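Local coordinates for periplasmic binding protein component of an ABC type zinc uptake transporter (Synechocystis sp., PDB 2OV1) that probably captures zinc in the periplasm and delivers it to an ABC-type uptake transporter, at residues 99-104 / 165-170. Residues are numbered along the deposited sequence; the frame is centred on the assembly and turned at random.
Sequences DPHIWL and HPSWAY
P166 and D99 meet through a water: water 1 donates to P166 O and to D99 OD2, 2.6 Å away, and accepts from A169 N. Next along the segment, S167 lays its CA over one face of the H101 imidazole, 3.8 Å from the ring centroid and nearly on its normal, while S167 OG bonds to E212. That imidazole is fixed by its own segment too: H101 ND1 donates to D99 OD1 at 2.7 Å, on the syn side of the carboxylate, and the same oxygen accepts from H101 N, forming an Asx turn. With CG anti to its carbonyl carbon (chi1 -52°), H101 turns the ND1 edge of its ring toward the D99 carboxylate, whose CG lies in the ring plane. H101 and H165 are both zinc-binding residues and sit on loops of the two lobes, each built on a four-stranded parallel sheet, so the contact illustrates how a bilobed solute-binding protein of family 9 places metal ligands in the cleft between lobes; the D99 carboxylate, bonded to ND1, probably acts as a second-shell group that fixes the turn of the H101 ring. W168, at the N-cap of helix 169-174, presents the face of its six-membered ring to L104 CD1, 4.0 Å from the centroid. A169 CB touches D99 OD2 at 3.5 Å. Y170 OH donates to D99 O at 2.6 Å, in the carbonyl plane on a lone pair, and I102 CG2 rests over the ring, 3.6 Å from its centroid. A leucine in place of Y170 would probably cost D99 O its hydroxyl donor and deprive I102 CG2 of its aromatic face. Water 2 links Y170 N to H101 O and S167 O.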
# COMPACT_ATOMS: atom_id res chain seq x y z
N ASP A 99 9.53 6.20 2.35
CA ASP A 99 8.30 5.82 1.67
C ASP A 99 7.55 4.74 2.47
O ASP A 99 8.08 3.64 2.67
CB ASP A 99 8.64 5.30 0.28
CG ASP A 99 7.43 5.16 -0.59
OD1 ASP A 99 6.39 4.70 -0.08
OD2 ASP A 99 7.54 5.48 -1.80
N PRO A 100 6.30 5.01 2.91
CA PRO A 100 5.46 4.09 3.69
C PRO A 100 4.71 2.97 2.97
O PRO A 100 4.13 2.10 3.63
CB PRO A 100 4.46 5.03 4.38
CG PRO A 100 4.95 6.42 4.08
CD PRO A 100 5.62 6.31 2.76
N HIS A 101 4.69 3.00 1.64
CA HIS A 101 3.97 2.02 0.85
C HIS A 101 4.65 0.67 0.74
O HIS A 101 4.91 0.19 -0.36
CB HIS A 101 3.71 2.56 -0.56
CG HIS A 101 3.06 3.91 -0.59
ND1 HIS A 101 3.79 5.08 -0.52
CD2 HIS A 101 1.76 4.27 -0.63
CE1 HIS A 101 2.95 6.10 -0.52
NE2 HIS A 101 1.72 5.63 -0.59
N ILE A 102 4.95 0.06 1.89
CA ILE A 102 5.59 -1.24 1.91
C ILE A 102 4.52 -2.32 1.94
O ILE A 102 4.81 -3.50 1.70
CB ILE A 102 6.46 -1.44 3.16
CG1 ILE A 102 5.61 -1.22 4.42
CG2 ILE A 102 7.65 -0.51 3.13
CD1 ILE A 102 6.32 -1.59 5.71
N TRP A 103 3.30 -1.93 2.26
CA TRP A 103 2.25 -2.92 2.32
C TRP A 103 1.91 -3.38 0.92
O TRP A 103 1.15 -4.33 0.74
CB TRP A 103 1.01 -2.35 3.02
CG TRP A 103 0.29 -1.36 2.21
CD1 TRP A 103 -0.60 -1.61 1.19
CD2 TRP A 103 0.41 0.06 2.30
NE1 TRP A 103 -1.04 -0.44 0.64
CE2 TRP A 103 -0.44 0.61 1.30
CE3 TRP A 103 1.15 0.93 3.11
CZ2 TRP A 103 -0.57 2.00 1.10
CZ3 TRP A 103 1.02 2.31 2.91
CH2 TRP A 103 0.17 2.82 1.92
N LEU A 104 2.49 -2.74 -0.08
CA LEU A 104 2.21 -3.13 -1.45
C LEU A 104 3.29 -4.02 -2.06
O LEU A 104 3.33 -4.20 -3.28
CB LEU A 104 1.97 -1.89 -2.32
CG LEU A 104 0.69 -1.11 -1.94
CD1 LEU A 104 0.64 0.20 -2.70
CD2 LEU A 104 -0.55 -1.97 -2.26
N HIS A 165 -0.09 8.97 -8.60
CA HIS A 165 0.62 9.06 -7.32
C HIS A 165 1.62 7.92 -7.21
O HIS A 165 1.34 6.79 -7.60
CB HIS A 165 -0.35 9.01 -6.14
CG HIS A 165 -0.95 10.34 -5.80
ND1 HIS A 165 -1.83 10.52 -4.77
CD2 HIS A 165 -0.78 11.56 -6.38
CE1 HIS A 165 -2.19 11.79 -4.71
NE2 HIS A 165 -1.56 12.44 -5.68
N PRO A 166 2.82 8.22 -6.68
CA PRO A 166 3.85 7.19 -6.54
C PRO A 166 3.62 6.33 -5.31
O PRO A 166 4.32 6.44 -4.31
CB PRO A 166 5.12 8.02 -6.43
CG PRO A 166 4.67 9.18 -5.61
CD PRO A 166 3.30 9.53 -6.19
N SER A 167 2.62 5.45 -5.40
CA SER A 167 2.30 4.57 -4.30
C SER A 167 2.91 3.20 -4.55
O SER A 167 2.89 2.35 -3.66
CB SER A 167 0.78 4.41 -4.18
OG SER A 167 0.13 5.66 -4.23
N TRP A 168 3.46 2.98 -5.74
CA TRP A 168 4.02 1.68 -6.07
C TRP A 168 5.54 1.60 -6.19
O TRP A 168 6.06 0.85 -7.02
CB TRP A 168 3.33 1.16 -7.36
CG TRP A 168 1.84 1.40 -7.34
CD1 TRP A 168 1.20 2.60 -7.59
CD2 TRP A 168 0.82 0.50 -6.91
NE1 TRP A 168 -0.14 2.49 -7.31
CE2 TRP A 168 -0.41 1.21 -6.90
CE3 TRP A 168 0.81 -0.85 -6.51
CZ2 TRP A 168 -1.62 0.62 -6.51
CZ3 TRP A 168 -0.40 -1.43 -6.13
CH2 TRP A 168 -1.59 -0.70 -6.13
N ALA A 169 6.26 2.33 -5.35
CA ALA A 169 7.73 2.31 -5.42
C ALA A 169 8.32 0.96 -5.00
O ALA A 169 9.27 0.48 -5.60
CB ALA A 169 8.33 3.43 -4.55
N TYR A 170 7.74 0.38 -3.97
CA TYR A 170 8.20 -0.91 -3.48
C TYR A 170 7.83 -2.00 -4.48
O TYR A 170 8.69 -2.75 -4.96
CB TYR A 170 7.59 -1.14 -2.10
CG TYR A 170 8.22 -0.25 -1.05
CD1 TYR A 170 9.45 -0.59 -0.47
CD2 TYR A 170 7.63 0.96 -0.66
CE1 TYR A 170 10.07 0.24 0.47
CE2 TYR A 170 8.24 1.80 0.29
CZ TYR A 170 9.46 1.43 0.84
OH TYR A 170 10.08 2.22 1.78
O HOH W 1 5.55 4.21 -2.98
O HOH W 2 5.04 0.43 -3.08